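Local coordinates for protein taurine:2-oxoglutarate aminotransferase (Bifidobacterium kashiwanohense PV20-2, PDB 6JIX) that probably transfers the amino group of taurine to 2-oxoglutarate, using pyridoxal 5'-phosphate as its cofactor, at residues 158-161 with 162-165; 57-60 with 61-65; 337-340 with 341-345. One frame throughout, in Å; residues are numbered along the deposited sequence.

Interaction 1: residues 158-161 with 162-165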
loop_
_atom_site.group_PDB
_atom_site.type_symbol
_atom_site.label_atom_id
_atom_site.label_comp_id
_atom_site.label_asym_id
_atom_site.label_seq_id
_atom_site.Cartn_x
_atom_site.Cartn_y
_atom_site.Cartn_z
ATOM N N ARG A 158 -7.590 -12.479 -11.920
ATOM C CA ARG A 158 -7.094 -12.348 -10.553
ATOM C C ARG A 158 -8.137 -11.753 -9.613
ATOM O O ARG A 158 -7.954 -11.810 -8.388
ATOM C CB ARG A 158 -5.815 -11.515 -10.548
ATOM C CG ARG A 158 -4.625 -12.236 -11.199
ATOM C CD ARG A 158 -3.383 -11.398 -11.125
ATOM N NE ARG A 158 -3.357 -10.413 -12.197
ATOM C CZ ARG A 158 -2.328 -9.612 -12.441
ATOM N NH1 ARG A 158 -1.249 -9.673 -11.675
ATOM N NH2 ARG A 158 -2.379 -8.753 -13.452
ATOM N N ARG A 159 -9.203 -11.163 -10.163
ATOM C CA ARG A 159 -10.342 -10.685 -9.388
ATOM C C ARG A 159 -11.188 -11.822 -8.790
ATOM O O ARG A 159 -11.844 -11.610 -7.763
ATOM C CB ARG A 159 -11.211 -9.793 -10.286
ATOM C CG ARG A 159 -12.707 -9.857 -9.998
ATOM C CD ARG A 159 -13.424 -8.701 -10.651
ATOM N NE ARG A 159 -13.323 -8.802 -12.097
ATOM C CZ ARG A 159 -14.144 -9.523 -12.854
ATOM N NH1 ARG A 159 -15.136 -10.200 -12.295
ATOM N NH2 ARG A 159 -13.975 -9.570 -14.172
ATOM N N PHE A 160 -11.172 -13.024 -9.389
ATOM C CA PHE A 160 -12.077 -14.089 -8.960
ATOM C C PHE A 160 -11.833 -14.460 -7.497
ATOM O O PHE A 160 -12.786 -14.704 -6.736
ATOM C CB PHE A 160 -11.936 -15.314 -9.873
ATOM C CG PHE A 160 -12.224 -15.040 -11.327
ATOM C CD1 PHE A 160 -12.755 -13.816 -11.742
ATOM C CD2 PHE A 160 -11.965 -16.008 -12.288
ATOM C CE1 PHE A 160 -13.007 -13.554 -13.105
ATOM C CE2 PHE A 160 -12.212 -15.766 -13.646
ATOM C CZ PHE A 160 -12.728 -14.531 -14.062
ATOM N N ALA A 161 -10.560 -14.547 -7.092
ATOM C CA ALA A 161 -10.251 -14.825 -5.693
ATOM C C ALA A 161 -10.794 -13.728 -4.792
ATOM O O ALA A 161 -11.433 -14.012 -3.773
ATOM C CB ALA A 161 -8.743 -14.978 -5.494
ATOM N N THR A 162 -10.584 -12.462 -5.166
ATOM C CA THR A 162 -11.104 -11.377 -4.338
ATOM C C THR A 162 -12.620 -11.470 -4.204
ATOM O O THR A 162 -13.195 -11.010 -3.208
ATOM C CB THR A 162 -10.693 -10.013 -4.899
ATOM O OG1 THR A 162 -9.265 -9.910 -4.931
ATOM C CG2 THR A 162 -11.220 -8.908 -4.010
ATOM N N GLU A 163 -13.278 -12.052 -5.202
ATOM C CA GLU A 163 -14.725 -12.187 -5.213
ATOM C C GLU A 163 -15.235 -13.293 -4.294
ATOM O O GLU A 163 -16.451 -13.421 -4.131
ATOM C CB GLU A 163 -15.195 -12.413 -6.649
ATOM C CG GLU A 163 -15.106 -11.145 -7.484
ATOM C CD GLU A 163 -15.709 -11.285 -8.879
ATOM O OE1 GLU A 163 -15.674 -12.397 -9.467
ATOM O OE2 GLU A 163 -16.217 -10.261 -9.388
ATOM N N LEU A 164 -14.359 -14.079 -3.671
ATOM C CA LEU A 164 -14.812 -15.005 -2.641
ATOM C C LEU A 164 -15.527 -14.231 -1.537
ATOM O O LEU A 164 -15.018 -13.229 -1.025
ATOM C CB LEU A 164 -13.630 -15.798 -2.082
ATOM C CG LEU A 164 -13.074 -16.883 -3.022
ATOM C CD1 LEU A 164 -11.645 -17.302 -2.677
ATOM C CD2 LEU A 164 -13.988 -18.088 -3.052
ATOM N N GLY A 165 -16.720 -14.676 -1.174
ATOM C CA GLY A 165 -17.537 -13.873 -0.290
ATOM C C GLY A 165 -18.470 -12.875 -0.967
ATOM O O GLY A 165 -19.310 -12.288 -0.272
#
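Arg159 meets Glu163 one turn further on, twice over. Arg159 O takes the Glu163 N-H at 3.0 Å. The side chain, bent at chi3 (65°), brings Arg159 NH1 to Glu163 OE2 at 3.1 Å in a salt bridge. The bond is fairly straight (161° at the hydrogen). OE2 lies in the guanidinium plane, whereas NH1 comes to the carboxylate from above, the two planes standing 73° apart. NE and NH2 bond the carbonyl O atoms of Ser154 and Gly155, which limits how the guanidinium can turn. Phe160 follows: its CE1 sits over one guanidinium face, and CD1 lies 4.0 Å from Glu163 OE1, the two side chains lying side by side. Phe160 O accepts a second, weak bond from Glu163 N. Ala161 O receives Leu164 N at 2.9 Å, while Thr162 turns OG1 to Ser151 of helix 148-153. Ala161, Thr162 and Leu164 pack on Gln309, Lys125 and Met129 of the second subunit, and the preceding Arg158, paired with Asp156, is in cation-pi contact with Trp23 of a bound-glutamate site. With an alanine for Glu163, NH1 would probably lose its anionic mate, and CG and CD of Arg159 the carboxylate packed on them. That carboxylate balances the guanidinium's charge while two carbonyls take further N-H groups, joining helix 159-162 to the loop after helix 148-153.

Interaction 2: residues 57-60 with 61-65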
loop_
_atom_site.group_PDB
_atom_site.type_symbol
_atom_site.label_atom_id
_atom_site.label_comp_id
_atom_site.label_asym_id
_atom_site.label_seq_id
_atom_site.Cartn_x
_atom_site.Cartn_y
_atom_site.Cartn_z
ATOM N N VAL A 57 7.770 -3.493 -15.331
ATOM C CA VAL A 57 7.604 -2.242 -16.072
ATOM C C VAL A 57 7.615 -1.074 -15.084
ATOM O O VAL A 57 6.764 -0.180 -15.160
ATOM C CB VAL A 57 6.316 -2.243 -16.928
ATOM C CG1 VAL A 57 6.409 -1.207 -18.014
ATOM C CG2 VAL A 57 6.069 -3.609 -17.549
ATOM N N CYS A 58 8.570 -1.071 -14.145
ATOM C CA CYS A 58 8.637 -0.021 -13.127
ATOM C C CYS A 58 10.022 0.619 -13.034
ATOM O O CYS A 58 10.138 1.807 -12.715
ATOM C CB CYS A 58 8.232 -0.558 -11.748
ATOM S SG CYS A 58 9.157 -2.013 -11.202
ATOM N N SER A 59 11.081 -0.151 -13.293
ATOM C CA SER A 59 12.444 0.373 -13.169
ATOM C C SER A 59 12.785 1.246 -14.383
ATOM O O SER A 59 13.709 0.982 -15.150
ATOM C CB SER A 59 13.420 -0.780 -12.997
ATOM O OG SER A 59 13.110 -1.510 -11.814
ATOM N N ASN A 60 12.070 2.369 -14.482
ATOM C CA ASN A 60 12.062 3.159 -15.705
ATOM C C ASN A 60 13.434 3.752 -16.024
ATOM O O ASN A 60 13.768 3.943 -17.203
ATOM C CB ASN A 60 11.008 4.261 -15.584
ATOM C CG ASN A 60 9.605 3.777 -15.976
ATOM O OD1 ASN A 60 9.336 2.578 -16.026
ATOM N ND2 ASN A 60 8.715 4.718 -16.263
ATOM N N LEU A 61 14.219 4.101 -15.001
ATOM C CA LEU A 61 15.549 4.670 -15.192
ATOM C C LEU A 61 16.660 3.660 -14.918
ATOM O O LEU A 61 17.764 4.050 -14.515
ATOM C CB LEU A 61 15.731 5.904 -14.309
ATOM C CG LEU A 61 14.812 7.061 -14.685
ATOM C CD1 LEU A 61 15.008 8.245 -13.758
ATOM C CD2 LEU A 61 15.076 7.449 -16.137
ATOM N N GLY A 62 16.397 2.371 -15.144
ATOM C CA GLY A 62 17.368 1.358 -14.821
ATOM C C GLY A 62 17.493 1.194 -13.316
ATOM O O GLY A 62 16.665 1.650 -12.531
ATOM N N HIS A 63 18.564 0.515 -12.924
ATOM C CA HIS A 63 18.833 0.205 -11.528
ATOM C C HIS A 63 20.023 1.006 -11.008
ATOM O O HIS A 63 20.972 1.305 -11.743
ATOM C CB HIS A 63 19.069 -1.297 -11.369
ATOM C CG HIS A 63 17.922 -2.129 -11.860
ATOM N ND1 HIS A 63 16.731 -2.241 -11.169
ATOM C CD2 HIS A 63 17.770 -2.857 -12.992
ATOM C CE1 HIS A 63 15.911 -3.030 -11.838
ATOM N NE2 HIS A 63 16.516 -3.417 -12.948
ATOM N N GLU A 64 19.949 1.387 -9.733
ATOM C CA GLU A 64 21.050 2.052 -9.034
ATOM C C GLU A 64 21.458 3.357 -9.710
ATOM O O GLU A 64 22.593 3.821 -9.548
ATOM C CB GLU A 64 22.262 1.126 -8.893
ATOM C CG GLU A 64 22.020 -0.023 -7.943
ATOM C CD GLU A 64 22.028 0.411 -6.502
ATOM O OE1 GLU A 64 23.129 0.643 -5.986
ATOM O OE2 GLU A 64 20.952 0.519 -5.882
ATOM N N LEU A 65 20.546 3.968 -10.452
ATOM C CA LEU A 65 20.807 5.265 -11.030
ATOM C C LEU A 65 21.321 6.200 -9.945
ATOM O O LEU A 65 20.602 6.456 -8.975
ATOM C CB LEU A 65 19.545 5.838 -11.657
ATOM C CG LEU A 65 19.820 7.108 -12.448
ATOM C CD1 LEU A 65 20.085 6.748 -13.884
ATOM C CD2 LEU A 65 18.655 8.075 -12.316
#
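Ser59 and Gly62 bracket a type I beta turn whose first residue is already the centre of another, an inverse gamma turn. Asn60 N bonds back to Cys58 O at 2.7 Å round Ser59, and the O of Ser59 then takes Gly62 N at 3.0 Å, with 143° at the hydrogen and the donor well above the carbonyl plane. The two turns overlap within five residues, and Gly62 leaves the second with a positive phi of 71°. Ser59 OG, held beside its own backbone N (chi1 -61°), comes to His63 CE1 at 3.2 Å, approaching the ring obliquely; Ser59 CB follows at 3.6 Å from the same carbon. The imidazole is held by its NE2, which bonds Asp51 OD2, a residue of a bound-glutamate pocket. Asn60 OD1 accepts from Arg260 NH2, while Leu61 packs on Tyr330 and Tyr331 of helix 318-333 and on Ile68 of helix 66-78, whose N-cap is Leu65. The overlapping turns form the buried link between helices 54-57 and 66-78, with His63 leaning on Ala36 of strand 33-37.

Interaction 3: residues 337-340 with 341-345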
loop_
_atom_site.group_PDB
_atom_site.type_symbol
_atom_site.label_atom_id
_atom_site.label_comp_id
_atom_site.label_asym_id
_atom_site.label_seq_id
_atom_site.Cartn_x
_atom_site.Cartn_y
_atom_site.Cartn_z
ATOM N N CYS A 337 11.909 11.373 -22.404
ATOM C CA CYS A 337 10.846 11.129 -23.379
ATOM C C CYS A 337 11.390 11.159 -24.802
ATOM O O CYS A 337 11.108 10.261 -25.610
ATOM C CB CYS A 337 9.725 12.152 -23.214
ATOM S SG CYS A 337 8.691 11.828 -21.776
ATOM N N ALA A 338 12.178 12.190 -25.132
ATOM C CA ALA A 338 12.717 12.285 -26.485
ATOM C C ALA A 338 13.600 11.091 -26.804
ATOM O O ALA A 338 13.568 10.562 -27.923
ATOM C CB ALA A 338 13.480 13.587 -26.657
ATOM N N HIS A 339 14.389 10.646 -25.830
ATOM C CA HIS A 339 15.210 9.461 -26.044
ATOM C C HIS A 339 14.346 8.221 -26.227
ATOM O O HIS A 339 14.719 7.308 -26.972
ATOM C CB HIS A 339 16.187 9.262 -24.887
ATOM C CG HIS A 339 16.963 7.990 -24.988
ATOM N ND1 HIS A 339 17.980 7.813 -25.903
ATOM C CD2 HIS A 339 16.839 6.814 -24.328
ATOM C CE1 HIS A 339 18.457 6.585 -25.792
ATOM N NE2 HIS A 339 17.792 5.963 -24.834
ATOM N N VAL A 340 13.212 8.149 -25.518
ATOM C CA VAL A 340 12.325 7.002 -25.656
ATOM C C VAL A 340 11.728 6.973 -27.056
ATOM O O VAL A 340 11.707 5.924 -27.710
ATOM C CB VAL A 340 11.238 7.010 -24.563
ATOM C CG1 VAL A 340 10.199 5.899 -24.803
ATOM C CG2 VAL A 340 11.862 6.837 -23.201
ATOM N N LYS A 341 11.243 8.127 -27.546
ATOM C CA LYS A 341 10.734 8.183 -28.920
ATOM C C LYS A 341 11.769 7.676 -29.922
ATOM O O LYS A 341 11.453 6.862 -30.799
ATOM C CB LYS A 341 10.310 9.610 -29.288
ATOM C CG LYS A 341 9.265 9.674 -30.421
ATOM C CD LYS A 341 7.876 9.246 -29.909
ATOM C CE LYS A 341 6.811 9.198 -31.025
ATOM N NZ LYS A 341 7.135 8.313 -32.190
ATOM N N GLU A 342 13.027 8.102 -29.771
ATOM C CA GLU A 342 14.057 7.656 -30.702
ATOM C C GLU A 342 14.362 6.165 -30.528
ATOM O O GLU A 342 14.659 5.472 -31.509
ATOM C CB GLU A 342 15.300 8.525 -30.545
ATOM C CG GLU A 342 16.600 7.847 -30.894
ATOM C CD GLU A 342 17.792 8.710 -30.520
ATOM O OE1 GLU A 342 17.557 9.875 -30.115
ATOM O OE2 GLU A 342 18.948 8.226 -30.629
ATOM N N MET A 343 14.331 5.646 -29.294
ATOM C CA MET A 343 14.456 4.197 -29.157
ATOM C C MET A 343 13.216 3.481 -29.689
ATOM O O MET A 343 13.310 2.322 -30.110
ATOM C CB MET A 343 14.707 3.796 -27.703
ATOM C CG MET A 343 16.000 4.313 -27.129
ATOM S SD MET A 343 17.509 3.790 -27.983
ATOM C CE MET A 343 17.746 5.169 -29.119
ATOM N N GLU A 344 12.050 4.139 -29.678
ATOM C CA GLU A 344 10.883 3.537 -30.309
ATOM C C GLU A 344 11.185 3.218 -31.762
ATOM O O GLU A 344 10.760 2.176 -32.285
ATOM C CB GLU A 344 9.663 4.456 -30.209
ATOM C CG GLU A 344 8.446 3.905 -30.953
ATOM C CD GLU A 344 7.297 4.895 -31.035
ATOM O OE1 GLU A 344 6.557 5.043 -30.042
ATOM O OE2 GLU A 344 7.125 5.533 -32.093
ATOM N N GLY A 345 11.940 4.105 -32.419
ATOM C CA GLY A 345 12.341 3.959 -33.805
ATOM C C GLY A 345 13.219 2.759 -34.072
ATOM O O GLY A 345 13.443 2.421 -35.241
HETATM O O HOH W 1 18.240 9.611 -27.675
#
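Met343 lies over the ring of His339 one helical turn earlier, and its side chain can be followed outward. CB packs against the carbonyl O atoms of His339, at 3.6 Å, and Val340. CG goes beside the backbone N (chi1 -63°), a course that brings it over one face of the imidazole, offset toward the rim. There it makes a CH-pi contact, 3.7 Å from the ring centroid and 29° off the normal, nearest to NE2. The chain then bends: SD makes an oblique sulfur-aromatic contact, 4.3 Å from the centroid of the His339 ring, and CE ends 3.7 Å from His339 CE1. The ring reaches this place because its CG stands anti to the backbone N (chi1 174°). Its NE2 bonds Ile424 O, which limits ring rotation. On the helix's other flank Lys341 NZ bonds Glu344 OE2 at 2.8 Å in a salt bridge, from above the carboxylate plane, while OE1 takes Gly368 N. Backbone bonds from Lys341, Glu342, Met343 and Glu344 back to residues 337-340 are regular alpha-helical ones. All this belongs to the first turns of helix 336-357, away from the cofactor and glutamate sites. Val340 and Met343 press on Leu369, in the hairpin between strands 361-367 and 370-376, and Val340 also touches Leu422, in the loop that leads from strand 415-418 to helix 426-447.

From the N terminus the order is interaction 2, interaction 1, interaction 3. Each closes within nine or fewer consecutive residues, in series, with no nesting or crossing. Interaction 2 shapes the link between two early helices, interaction 1 the short helix before strand 171-174 of the seven-stranded sheet, and interaction 3 the start of helix 336-357, beside the three-stranded sheet. Interactions 2 and 3 are neighbours, centres about 16 Å apart, and both meet Leu422: Asn60 through its backbone, Val340 by packing. Interaction 1 lies across the chain's centre from both, its centre about 32 Å from that of interaction 2. Interactions 1 and 2 also touch the second subunit.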